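Local atomic coordinates of AmbC (Sorangium cellulosum, PDB entry 5O15), a protein that acts as a bifunctional dehydratase-cyclase domain in ambruticin biosynthesis, probably eliminating water from a polyketide intermediate and closing an oxygen heterocycle. Residues A[186-198]-A[252-264]. Sequence-based numbering, arbitrary orientation. Where two conformers were deposited one is given.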
loop_
_atom_site.group_PDB
_atom_site.type_symbol
_atom_site.label_atom_id
_atom_site.label_comp_id
_atom_site.label_asym_id
_atom_site.label_seq_id
_atom_site.Cartn_x
_atom_site.Cartn_y
_atom_site.Cartn_z
ATOM N N VAL A 186 -22.373 1.540 -0.946
ATOM C CA VAL A 186 -23.554 0.682 -0.899
ATOM C C VAL A 186 -23.309 -0.224 0.294
ATOM O O VAL A 186 -22.518 -1.180 0.204
ATOM C CB VAL A 186 -23.757 -0.137 -2.179
ATOM C CG1 VAL A 186 -25.069 -0.899 -2.113
ATOM C CG2 VAL A 186 -23.722 0.743 -3.412
ATOM N N GLY A 187 -23.915 0.098 1.431
ATOM C CA GLY A 187 -23.723 -0.743 2.602
ATOM C C GLY A 187 -22.253 -0.766 2.990
ATOM O O GLY A 187 -21.616 0.281 3.155
ATOM N N ARG A 188 -21.681 -1.975 3.123
ATOM C CA ARG A 188 -20.287 -2.172 3.519
ATOM C C ARG A 188 -19.302 -1.962 2.388
ATOM O O ARG A 188 -18.098 -2.091 2.619
ATOM C CB ARG A 188 -20.069 -3.604 4.045
ATOM C CG ARG A 188 -20.920 -3.979 5.241
ATOM C CD ARG A 188 -20.544 -5.345 5.821
ATOM N NE ARG A 188 -20.778 -6.442 4.877
ATOM C CZ ARG A 188 -19.831 -7.173 4.289
ATOM N NH1 ARG A 188 -18.546 -6.963 4.547
ATOM N NH2 ARG A 188 -20.177 -8.142 3.451
ATOM N N SER A 189 -19.758 -1.724 1.168
ATOM C CA SER A 189 -18.864 -1.551 0.033
ATOM C C SER A 189 -18.693 -0.081 -0.303
ATOM O O SER A 189 -19.679 0.634 -0.515
ATOM C CB SER A 189 -19.418 -2.280 -1.185
ATOM O OG SER A 189 -19.393 -3.674 -0.947
ATOM N N ILE A 190 -17.447 0.351 -0.378
ATOM C CA ILE A 190 -17.076 1.669 -0.864
ATOM C C ILE A 190 -16.588 1.525 -2.291
ATOM O O ILE A 190 -15.727 0.683 -2.577
ATOM C CB ILE A 190 -16.001 2.309 0.019
ATOM C CG1 ILE A 190 -16.494 2.402 1.470
ATOM C CG2 ILE A 190 -15.609 3.656 -0.523
ATOM C CD1 ILE A 190 -17.662 3.304 1.675
ATOM N N TYR A 191 -17.139 2.327 -3.194
ATOM C CA TYR A 191 -16.759 2.367 -4.588
ATOM C C TYR A 191 -16.078 3.698 -4.846
ATOM O O TYR A 191 -16.588 4.740 -4.414
ATOM C CB TYR A 191 -18.000 2.211 -5.485
ATOM C CG TYR A 191 -18.603 0.836 -5.344
ATOM C CD1 TYR A 191 -18.031 -0.216 -6.014
ATOM C CD2 TYR A 191 -19.678 0.574 -4.510
ATOM C CE1 TYR A 191 -18.520 -1.496 -5.888
ATOM C CE2 TYR A 191 -20.178 -0.727 -4.365
ATOM C CZ TYR A 191 -19.591 -1.750 -5.068
ATOM O OH TYR A 191 -20.038 -3.059 -4.956
ATOM N N ALA A 192 -14.956 3.707 -5.548
ATOM C CA ALA A 192 -14.233 4.959 -5.730
ATOM C C ALA A 192 -13.516 5.010 -7.060
ATOM O O ALA A 192 -13.068 3.986 -7.588
ATOM C CB ALA A 192 -13.249 5.193 -4.579
ATOM N N ASP A 193 -13.384 6.240 -7.580
ATOM C CA ASP A 193 -12.472 6.561 -8.668
ATOM C C ASP A 193 -11.174 7.070 -8.061
ATOM O O ASP A 193 -11.188 8.055 -7.310
ATOM C CB ASP A 193 -13.085 7.627 -9.575
ATOM C CG ASP A 193 -14.258 7.112 -10.347
ATOM O OD1 ASP A 193 -14.117 6.120 -11.082
ATOM O OD2 ASP A 193 -15.343 7.704 -10.307
ATOM N N LEU A 194 -10.063 6.412 -8.408
ATOM C CA LEU A 194 -8.734 6.720 -7.898
ATOM C C LEU A 194 -7.870 7.220 -9.046
ATOM O O LEU A 194 -7.903 6.667 -10.141
ATOM C CB LEU A 194 -8.076 5.477 -7.306
ATOM C CG LEU A 194 -8.892 4.680 -6.287
ATOM C CD1 LEU A 194 -8.053 3.517 -5.757
ATOM C CD2 LEU A 194 -9.411 5.522 -5.136
ATOM N N ALA A 195 -7.073 8.250 -8.801
ATOM C CA ALA A 195 -6.189 8.740 -9.850
ATOM C C ALA A 195 -5.002 9.428 -9.223
ATOM O O ALA A 195 -5.175 10.223 -8.299
ATOM C CB ALA A 195 -6.898 9.742 -10.773
ATOM N N LEU A 196 -3.814 9.093 -9.713
ATOM C CA LEU A 196 -2.616 9.791 -9.293
ATOM C C LEU A 196 -2.676 11.247 -9.767
ATOM O O LEU A 196 -3.088 11.533 -10.909
ATOM C CB LEU A 196 -1.377 9.136 -9.894
ATOM C CG LEU A 196 -0.970 7.731 -9.377
ATOM C CD1 LEU A 196 0.143 7.145 -10.202
ATOM C CD2 LEU A 196 -0.493 7.790 -7.981
ATOM N N PRO A 197 -2.283 12.195 -8.925
ATOM C CA PRO A 197 -2.224 13.596 -9.345
ATOM C C PRO A 197 -1.185 13.829 -10.431
ATOM O O PRO A 197 -0.265 13.028 -10.654
ATOM C CB PRO A 197 -1.837 14.339 -8.060
ATOM C CG PRO A 197 -2.127 13.391 -6.961
ATOM C CD PRO A 197 -2.013 12.025 -7.491
ATOM N N GLU A 198 -1.362 14.950 -11.118
ATOM C CA GLU A 198 -0.443 15.357 -12.159
ATOM C C GLU A 198 0.975 15.388 -11.613
ATOM O O GLU A 198 1.204 15.704 -10.442
ATOM C CB GLU A 198 -0.865 16.753 -12.640
ATOM C CG GLU A 198 0.117 17.494 -13.534
ATOM C CD GLU A 198 -0.381 18.893 -13.910
ATOM O OE1 GLU A 198 -1.602 19.155 -13.793
ATOM O OE2 GLU A 198 0.448 19.738 -14.316
ATOM N N ALA A 252 -0.498 0.771 -13.626
ATOM C CA ALA A 252 -1.690 1.601 -13.724
ATOM C C ALA A 252 -1.506 2.961 -13.042
ATOM O O ALA A 252 -0.810 3.088 -12.041
ATOM C CB ALA A 252 -2.860 0.886 -13.059
ATOM N N ALA A 253 -2.172 3.988 -13.594
ATOM C CA ALA A 253 -2.141 5.331 -13.028
ATOM C C ALA A 253 -3.467 5.768 -12.439
ATOM O O ALA A 253 -3.501 6.745 -11.679
ATOM C CB ALA A 253 -1.721 6.354 -14.091
ATOM N N ALA A 254 -4.558 5.105 -12.808
ATOM C CA ALA A 254 -5.885 5.484 -12.356
ATOM C C ALA A 254 -6.733 4.229 -12.463
ATOM O O ALA A 254 -6.519 3.416 -13.357
ATOM C CB ALA A 254 -6.445 6.638 -13.200
ATOM N N LEU A 255 -7.711 4.093 -11.565
ATOM C CA LEU A 255 -8.424 2.837 -11.335
ATOM C C LEU A 255 -9.785 3.138 -10.770
ATOM O O LEU A 255 -9.989 4.190 -10.167
ATOM C CB LEU A 255 -7.701 1.951 -10.278
ATOM C CG LEU A 255 -6.301 1.547 -10.627
ATOM C CD1 LEU A 255 -5.559 0.991 -9.413
ATOM C CD2 LEU A 255 -6.334 0.427 -11.672
ATOM N N ARG A 256 -10.673 2.153 -10.879
ATOM C CA ARG A 256 -11.836 2.066 -10.015
ATOM C C ARG A 256 -11.569 1.042 -8.925
ATOM O O ARG A 256 -10.863 0.059 -9.140
ATOM C CB ARG A 256 -13.109 1.728 -10.773
ATOM C CG ARG A 256 -13.617 2.908 -11.554
ATOM C CD ARG A 256 -14.881 2.619 -12.297
ATOM N NE ARG A 256 -15.350 3.839 -12.950
ATOM C CZ ARG A 256 -16.248 3.884 -13.918
ATOM N NH1 ARG A 256 -16.826 2.781 -14.352
ATOM N NH2 ARG A 256 -16.599 5.051 -14.463
ATOM N N ALA A 257 -12.119 1.300 -7.738
ATOM C CA ALA A 257 -11.889 0.485 -6.568
ATOM C C ALA A 257 -13.212 0.117 -5.930
ATOM O O ALA A 257 -14.160 0.914 -5.879
ATOM C CB ALA A 257 -11.061 1.256 -5.543
ATOM N N ARG A 258 -13.220 -1.091 -5.370
ATOM C CA ARG A 258 -14.252 -1.598 -4.488
ATOM C C ARG A 258 -13.564 -2.013 -3.195
ATOM O O ARG A 258 -12.698 -2.901 -3.205
ATOM C CB ARG A 258 -14.987 -2.786 -5.100
ATOM C CG ARG A 258 -16.055 -3.362 -4.216
ATOM C CD ARG A 258 -16.694 -4.579 -4.850
ATOM N NE ARG A 258 -17.764 -5.110 -4.008
ATOM C CZ ARG A 258 -17.620 -6.092 -3.118
ATOM N NH1 ARG A 258 -16.451 -6.698 -2.945
ATOM N NH2 ARG A 258 -18.670 -6.490 -2.412
ATOM N N VAL A 259 -13.920 -1.378 -2.095
ATOM C CA VAL A 259 -13.341 -1.639 -0.785
ATOM C C VAL A 259 -14.488 -2.131 0.083
ATOM O O VAL A 259 -15.398 -1.371 0.421
ATOM C CB VAL A 259 -12.688 -0.381 -0.206
ATOM C CG1 VAL A 259 -12.076 -0.697 1.148
ATOM C CG2 VAL A 259 -11.650 0.175 -1.119
ATOM N N GLU A 260 -14.443 -3.398 0.456
ATOM C CA GLU A 260 -15.500 -4.030 1.227
ATOM C C GLU A 260 -15.074 -4.150 2.680
ATOM O O GLU A 260 -14.137 -4.890 3.001
ATOM C CB GLU A 260 -15.868 -5.388 0.647
ATOM C CG GLU A 260 -17.018 -6.027 1.383
ATOM C CD GLU A 260 -17.752 -7.043 0.548
ATOM O OE1 GLU A 260 -19.000 -6.960 0.479
ATOM O OE2 GLU A 260 -17.093 -7.899 -0.064
ATOM N N VAL A 261 -15.762 -3.402 3.541
ATOM C CA VAL A 261 -15.387 -3.321 4.940
ATOM C C VAL A 261 -15.901 -4.547 5.674
ATOM O O VAL A 261 -17.066 -4.930 5.536
ATOM C CB VAL A 261 -15.920 -2.021 5.555
ATOM C CG1 VAL A 261 -15.501 -1.885 6.986
ATOM C CG2 VAL A 261 -15.422 -0.850 4.748
ATOM N N GLU A 262 -15.011 -5.172 6.443
ATOM C CA GLU A 262 -15.372 -6.304 7.284
ATOM C C GLU A 262 -16.021 -5.795 8.561
ATOM O O GLU A 262 -15.643 -4.745 9.085
ATOM C CB GLU A 262 -14.111 -7.074 7.673
ATOM C CG GLU A 262 -13.852 -8.330 6.871
ATOM C CD GLU A 262 -12.684 -9.126 7.430
ATOM O OE1 GLU A 262 -11.851 -9.611 6.634
ATOM O OE2 GLU A 262 -12.595 -9.249 8.671
ATOM N N ASP A 263 -17.037 -6.506 9.039
ATOM C CA ASP A 263 -17.617 -6.166 10.334
ATOM C C ASP A 263 -16.548 -6.290 11.411
ATOM O O ASP A 263 -15.971 -7.364 11.604
ATOM C CB ASP A 263 -18.804 -7.076 10.641
ATOM C CG ASP A 263 -20.008 -6.785 9.758
ATOM O OD1 ASP A 263 -20.244 -5.597 9.436
ATOM O OD2 ASP A 263 -20.720 -7.741 9.383
ATOM N N ALA A 264 -16.283 -5.187 12.111
ATOM C CA ALA A 264 -15.125 -5.077 12.998
ATOM C C ALA A 264 -15.429 -5.763 14.325
ATOM O O ALA A 264 -16.172 -5.238 15.156
ATOM C CB ALA A 264 -14.760 -3.610 13.207
HETATM O O HOH W 1 -15.859 7.705 -13.294
HETATM O O HOH W 2 -3.636 9.590 -12.874
#
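I190, A192 and L194 meet V259, A257 and L255 on the buried face of two antiparallel strands, 189-195 and 254-261. Each of these three pairs is hydrogen-bonded in both directions, and the N of I190 reaches the O of V259 at 2.8 Å, almost straight. Side-chain packing is close here: L194 lays CD1 against CB of A257 at 3.8 Å. Helix 211-225 packs on this face, touching I190, L255 and V261. That is the hot-dog plan, a sheet wrapped round a helix, in the second half of the double hotdog.

The other face is polar and partly open to solvent. Y191 and R258 run side by side. R258 passes CG by CE1 of the ring at 3.5 Å, because its chain is extended from a chi1 of 179°. Its NE then donates to OH of Y191 at 3.2 Å. R258 also pairs with E260 and, beyond the strands, with E275. R256 NE meets D193 OD1 at 3.2 Å in a salt bridge, and water 1 joins D193 OD2 to R256 NH2. NE1 of W152 hydrogen-bonds to D193 OD2, and W152 makes a cation-pi contact with R256, whose NH1 is held by O of A148. At the exposed end, R188 has two conformers. In one, it bends at chi3 (-64°), NH1 donates to O of V261 at 2.7 Å, and its link to E260 is charge alone.

The buried face thus relies on backbone bonds and apolar contact, while paired charges probably let arginines and acids lie close together on the polar face.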